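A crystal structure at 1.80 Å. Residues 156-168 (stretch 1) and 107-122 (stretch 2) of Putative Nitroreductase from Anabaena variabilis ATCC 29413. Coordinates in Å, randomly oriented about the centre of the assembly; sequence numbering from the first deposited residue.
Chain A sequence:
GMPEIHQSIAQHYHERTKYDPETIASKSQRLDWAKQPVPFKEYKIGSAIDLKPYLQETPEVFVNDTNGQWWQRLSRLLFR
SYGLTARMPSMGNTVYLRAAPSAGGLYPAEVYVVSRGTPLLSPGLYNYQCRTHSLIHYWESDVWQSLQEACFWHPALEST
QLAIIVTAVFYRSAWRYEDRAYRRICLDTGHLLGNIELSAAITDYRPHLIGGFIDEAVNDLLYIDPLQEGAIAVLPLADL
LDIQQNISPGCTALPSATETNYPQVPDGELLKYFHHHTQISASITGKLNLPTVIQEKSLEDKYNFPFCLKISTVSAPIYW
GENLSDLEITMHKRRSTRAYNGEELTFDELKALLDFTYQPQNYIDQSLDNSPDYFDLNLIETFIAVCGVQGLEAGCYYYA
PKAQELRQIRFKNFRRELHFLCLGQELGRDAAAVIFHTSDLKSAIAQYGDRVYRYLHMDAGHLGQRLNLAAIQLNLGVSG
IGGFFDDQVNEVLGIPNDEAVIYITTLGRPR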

# COMPACT_ATOMS: atom_id res chain seq x y z
N ALA A 156 -13.01 -9.33 -14.50
CA ALA A 156 -11.94 -10.14 -13.92
C ALA A 156 -12.49 -11.30 -13.10
O ALA A 156 -11.81 -12.32 -12.93
CB ALA A 156 -10.97 -9.29 -13.11
N LEU A 157 -13.70 -11.17 -12.56
CA LEU A 157 -14.33 -12.25 -11.80
C LEU A 157 -14.91 -13.37 -12.65
O LEU A 157 -15.09 -14.48 -12.19
CB LEU A 157 -15.42 -11.69 -10.86
CG LEU A 157 -14.86 -10.89 -9.68
CD1 LEU A 157 -15.91 -9.98 -9.07
CD2 LEU A 157 -14.29 -11.82 -8.60
N GLU A 158 -15.17 -13.09 -13.90
CA GLU A 158 -15.75 -14.10 -14.75
C GLU A 158 -14.71 -15.17 -15.18
O GLU A 158 -15.06 -16.33 -15.31
CB GLU A 158 -16.45 -13.42 -15.93
CG GLU A 158 -17.52 -14.35 -16.58
CD GLU A 158 -18.73 -14.64 -15.65
OE1 GLU A 158 -19.59 -13.74 -15.47
OE2 GLU A 158 -18.84 -15.76 -15.12
N SER A 159 -13.45 -14.77 -15.35
CA SER A 159 -12.36 -15.61 -15.83
C SER A 159 -11.61 -16.39 -14.74
O SER A 159 -11.00 -17.44 -14.98
CB SER A 159 -11.29 -14.70 -16.50
OG SER A 159 -11.84 -13.43 -16.88
N THR A 160 -11.72 -15.90 -13.53
CA THR A 160 -10.93 -16.40 -12.41
C THR A 160 -11.69 -17.33 -11.48
O THR A 160 -12.91 -17.43 -11.53
CB THR A 160 -10.35 -15.19 -11.64
OG1 THR A 160 -11.42 -14.33 -11.22
CG2 THR A 160 -9.35 -14.42 -12.54
N GLN A 161 -10.91 -18.02 -10.64
CA GLN A 161 -11.40 -19.05 -9.73
C GLN A 161 -11.17 -18.75 -8.25
O GLN A 161 -11.66 -19.49 -7.38
CB GLN A 161 -10.69 -20.37 -10.09
CG GLN A 161 -10.85 -20.73 -11.55
CD GLN A 161 -12.26 -21.14 -11.85
OE1 GLN A 161 -12.89 -21.84 -11.05
NE2 GLN A 161 -12.79 -20.71 -13.02
N LEU A 162 -10.35 -17.74 -7.97
CA LEU A 162 -10.14 -17.31 -6.61
C LEU A 162 -9.80 -15.82 -6.59
O LEU A 162 -9.37 -15.26 -7.57
CB LEU A 162 -9.08 -18.13 -5.88
CG LEU A 162 -7.59 -17.95 -6.19
CD1 LEU A 162 -6.81 -18.75 -5.15
CD2 LEU A 162 -7.28 -18.40 -7.59
N ALA A 163 -10.01 -15.23 -5.43
CA ALA A 163 -9.76 -13.82 -5.21
C ALA A 163 -9.26 -13.62 -3.80
O ALA A 163 -9.64 -14.34 -2.86
CB ALA A 163 -11.05 -12.98 -5.40
N ILE A 164 -8.40 -12.63 -3.66
CA ILE A 164 -8.04 -12.16 -2.34
C ILE A 164 -8.96 -10.97 -2.06
O ILE A 164 -9.27 -10.18 -2.95
CB ILE A 164 -6.56 -11.69 -2.29
CG1 ILE A 164 -5.66 -12.91 -2.14
CG2 ILE A 164 -6.29 -10.75 -1.09
CD1 ILE A 164 -4.11 -12.62 -2.27
N ILE A 165 -9.39 -10.83 -0.82
CA ILE A 165 -10.04 -9.61 -0.38
C ILE A 165 -9.22 -9.14 0.80
O ILE A 165 -8.92 -9.93 1.72
CB ILE A 165 -11.53 -9.78 -0.02
CG1 ILE A 165 -12.31 -10.33 -1.23
CG2 ILE A 165 -12.08 -8.42 0.49
CD1 ILE A 165 -13.82 -10.56 -0.95
N VAL A 166 -8.88 -7.85 0.80
CA VAL A 166 -8.13 -7.24 1.89
C VAL A 166 -9.08 -6.34 2.63
O VAL A 166 -9.72 -5.46 2.04
CB VAL A 166 -6.91 -6.42 1.46
CG1 VAL A 166 -6.15 -5.88 2.71
CG2 VAL A 166 -5.99 -7.26 0.62
N THR A 167 -9.20 -6.59 3.93
CA THR A 167 -10.00 -5.75 4.79
C THR A 167 -9.08 -5.04 5.79
O THR A 167 -7.88 -5.39 5.91
CB THR A 167 -10.97 -6.57 5.63
OG1 THR A 167 -10.24 -7.37 6.58
CG2 THR A 167 -11.91 -7.43 4.77
N ALA A 168 -9.66 -4.08 6.51
CA ALA A 168 -8.98 -3.34 7.59
C ALA A 168 -9.79 -3.55 8.87
O ALA A 168 -11.02 -3.35 8.87
CB ALA A 168 -8.87 -1.80 7.28
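Stretch 2 (107-122) YPAEVYVVSRGTPLLS

The most unusual feature of this contact lies just beyond the end of a regular β ladder, where Arg116 reaches out from stretch 2 and gathers up two backbone carbonyls of the segment that leads into the strand of stretch 1. Its side chain is fully extended, with chi1 to chi4 all near 180°, and this places the guanidinium beside residues 158-160. Arg116 NH1 donates to Glu158 O and to Thr160 O, 2.9 Å in each case, and both acceptors lie near the guanidinium plane, where its hydrogens point. Arg116 NH2 adds a salt bridge to Glu158 OE2 at 3.2 Å; the CA-to-CB bond of Glu158 points away from stretch 2, but the p rotamer at chi2 helps bring the carboxylate back. A long, planar, charged donor suits this place: one NH1 serves the carbonyls of Glu158 and Thr160, while NH2 meets the carboxylate of Glu158.

Behind this clasp, residues 109-115 form an extended strand that runs antiparallel to strand 162-168. The axes approach to 4.5 Å, and their N-to-C directions differ by 154°. The register pairs Ala109 with Ala168 and Ser115 with Leu162. Thr167, Ile165 and Ala163 face Glu110, Tyr112 and Val114 in hydrogen-bonded pairs, each closed by two backbone bonds. Glu110 N to Thr167 O and Tyr112 N to Ile165 O measure 2.9 Å, whereas Val114 N to Ala163 O is shorter, at 2.7 Å, and nearly linear. The return bonds, Thr167 N to Glu110 O, Ile165 N to Tyr112 O and Ala163 N to Val114 O, are each 3.0 Å. Arg116 N continues the pattern past the strand, donating to Gln161 O at 2.9 Å. In the intervening pairs the CA atoms come closer, and CA-H...O contacts form, such as Ile164 CA to Tyr112 O at 3.1 Å.

Side chains alternate between the two faces. On one, Leu162, Ile164 and Val166 lie with Ala109, Val111 and Val113; the β-branched Ile164, Val166, Val111 and Val113 suit the extended backbone, and all six suit the buried setting. Ile164 CG2 meets Val111 CG1 at 4.1 Å, while the small Ala109 CB takes Val166 CG1 at 3.9 Å. Leu162 CD1 touches both Val113 CG1 and Leu121 CD2 at 4.1 Å, so the loop after the strand also covers this face.

On the other face Ile165 CD1 packs against Val114 CG2 at 3.7 Å. Thr167 OG1 lies at the edge of the Tyr112 ring, 3.4 Å from Tyr112 CE1, and finds its hydrogen bond elsewhere in the structure. The end of Glu110 leads away, and its carboxylate is likewise satisfied elsewhere.

After Arg116 the chain turns. Gly117 has phi/psi of 106/105, where a CB would jam against the preceding carbonyl, so glycine fits. Ser115 OG steadies the turn, accepting from Gly117 N at 3.0 Å and donating to Leu121 O at 2.8 Å. Thr118 CG2 then rests on Gln161 CB at 3.8 Å, and a water bridges Gly117 O and Gln161 OE1.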

# COMPACT_ATOMS: atom_id res chain seq x y z
N TYR A 107 -0.64 -3.68 12.03
CA TYR A 107 -1.24 -4.67 11.12
C TYR A 107 -2.76 -4.64 11.01
O TYR A 107 -3.42 -5.67 11.22
CB TYR A 107 -0.72 -6.10 11.43
CG TYR A 107 0.76 -6.06 11.49
CD1 TYR A 107 1.50 -5.85 10.33
CD2 TYR A 107 1.43 -6.10 12.71
CE1 TYR A 107 2.90 -5.73 10.38
CE2 TYR A 107 2.81 -5.97 12.76
CZ TYR A 107 3.54 -5.78 11.60
OH TYR A 107 4.91 -5.60 11.67
N PRO A 108 -3.31 -3.49 10.60
CA PRO A 108 -4.76 -3.39 10.39
C PRO A 108 -5.30 -4.32 9.29
O PRO A 108 -6.45 -4.75 9.36
CB PRO A 108 -4.95 -1.90 10.00
CG PRO A 108 -3.63 -1.52 9.38
CD PRO A 108 -2.62 -2.24 10.24
N ALA A 109 -4.48 -4.65 8.30
CA ALA A 109 -4.96 -5.46 7.17
C ALA A 109 -5.17 -6.93 7.51
O ALA A 109 -4.40 -7.52 8.29
CB ALA A 109 -4.02 -5.32 5.94
N GLU A 110 -6.24 -7.50 6.95
CA GLU A 110 -6.53 -8.93 7.03
C GLU A 110 -6.70 -9.40 5.60
O GLU A 110 -7.30 -8.71 4.77
CB GLU A 110 -7.84 -9.25 7.81
CG GLU A 110 -7.62 -9.31 9.27
CD GLU A 110 -6.80 -10.50 9.69
OE1 GLU A 110 -7.05 -11.67 9.24
OE2 GLU A 110 -5.93 -10.30 10.55
N VAL A 111 -6.15 -10.59 5.34
CA VAL A 111 -6.20 -11.21 4.03
C VAL A 111 -7.17 -12.37 4.04
O VAL A 111 -7.04 -13.30 4.85
CB VAL A 111 -4.80 -11.67 3.58
CG1 VAL A 111 -4.87 -12.52 2.28
CG2 VAL A 111 -3.85 -10.43 3.42
N TYR A 112 -8.10 -12.33 3.08
CA TYR A 112 -9.03 -13.41 2.86
C TYR A 112 -8.84 -13.97 1.46
O TYR A 112 -8.44 -13.26 0.56
CB TYR A 112 -10.46 -12.92 2.97
CG TYR A 112 -10.81 -12.43 4.34
CD1 TYR A 112 -10.52 -11.14 4.73
CD2 TYR A 112 -11.42 -13.28 5.24
CE1 TYR A 112 -10.80 -10.69 6.01
CE2 TYR A 112 -11.72 -12.85 6.54
CZ TYR A 112 -11.43 -11.56 6.91
OH TYR A 112 -11.74 -11.15 8.18
N VAL A 113 -9.14 -15.26 1.30
CA VAL A 113 -9.20 -15.87 -0.02
C VAL A 113 -10.64 -16.34 -0.23
O VAL A 113 -11.23 -17.03 0.65
CB VAL A 113 -8.24 -17.06 -0.18
CG1 VAL A 113 -8.47 -17.77 -1.51
CG2 VAL A 113 -6.77 -16.61 -0.06
N VAL A 114 -11.18 -15.99 -1.38
CA VAL A 114 -12.53 -16.41 -1.79
C VAL A 114 -12.37 -17.41 -2.92
O VAL A 114 -11.67 -17.13 -3.89
CB VAL A 114 -13.42 -15.24 -2.22
CG1 VAL A 114 -14.80 -15.74 -2.68
CG2 VAL A 114 -13.57 -14.25 -1.08
N SER A 115 -12.97 -18.59 -2.77
CA SER A 115 -12.88 -19.62 -3.80
C SER A 115 -14.19 -19.80 -4.56
O SER A 115 -15.25 -19.98 -3.97
CB SER A 115 -12.48 -20.95 -3.19
OG SER A 115 -12.49 -21.99 -4.19
N ARG A 116 -14.08 -19.83 -5.87
CA ARG A 116 -15.20 -20.14 -6.73
C ARG A 116 -15.58 -21.63 -6.62
O ARG A 116 -16.70 -22.01 -6.99
CB ARG A 116 -14.83 -19.83 -8.17
CG ARG A 116 -16.02 -19.82 -9.13
CD ARG A 116 -15.57 -19.17 -10.42
NE ARG A 116 -16.72 -18.90 -11.29
CZ ARG A 116 -16.65 -18.19 -12.41
NH1 ARG A 116 -15.51 -17.68 -12.80
NH2 ARG A 116 -17.74 -17.97 -13.13
N GLY A 117 -14.62 -22.47 -6.21
CA GLY A 117 -14.83 -23.90 -6.09
C GLY A 117 -14.11 -24.58 -7.24
O GLY A 117 -14.54 -24.49 -8.38
N THR A 118 -12.98 -25.19 -6.94
CA THR A 118 -12.17 -25.88 -7.94
C THR A 118 -11.92 -27.28 -7.43
O THR A 118 -12.20 -27.57 -6.27
CB THR A 118 -10.81 -25.15 -8.14
OG1 THR A 118 -9.93 -25.41 -7.04
CG2 THR A 118 -11.01 -23.65 -8.30
N PRO A 119 -11.34 -28.15 -8.27
CA PRO A 119 -11.09 -29.51 -7.79
C PRO A 119 -10.08 -29.52 -6.65
O PRO A 119 -10.04 -30.48 -5.90
CB PRO A 119 -10.57 -30.27 -9.03
CG PRO A 119 -10.84 -29.37 -10.19
CD PRO A 119 -10.86 -27.96 -9.65
N LEU A 120 -9.27 -28.48 -6.52
CA LEU A 120 -8.32 -28.42 -5.39
C LEU A 120 -8.77 -27.56 -4.21
O LEU A 120 -8.41 -27.85 -3.07
CB LEU A 120 -6.96 -27.92 -5.86
CG LEU A 120 -6.11 -28.93 -6.65
CD1 LEU A 120 -4.74 -28.33 -6.87
CD2 LEU A 120 -5.99 -30.26 -5.92
N LEU A 121 -9.55 -26.50 -4.49
CA LEU A 121 -9.95 -25.53 -3.45
C LEU A 121 -11.47 -25.40 -3.35
O LEU A 121 -12.11 -24.76 -4.19
CB LEU A 121 -9.32 -24.15 -3.77
CG LEU A 121 -9.43 -23.06 -2.71
CD1 LEU A 121 -8.66 -23.43 -1.50
CD2 LEU A 121 -8.98 -21.69 -3.27
N SER A 122 -12.02 -25.97 -2.28
CA SER A 122 -13.47 -25.96 -2.03
C SER A 122 -13.98 -24.55 -2.09
O SER A 122 -13.25 -23.61 -1.78
CB SER A 122 -13.80 -26.52 -0.64
OG SER A 122 -13.38 -27.84 -0.54
O HOH W 1 -15.07 -22.77 -10.48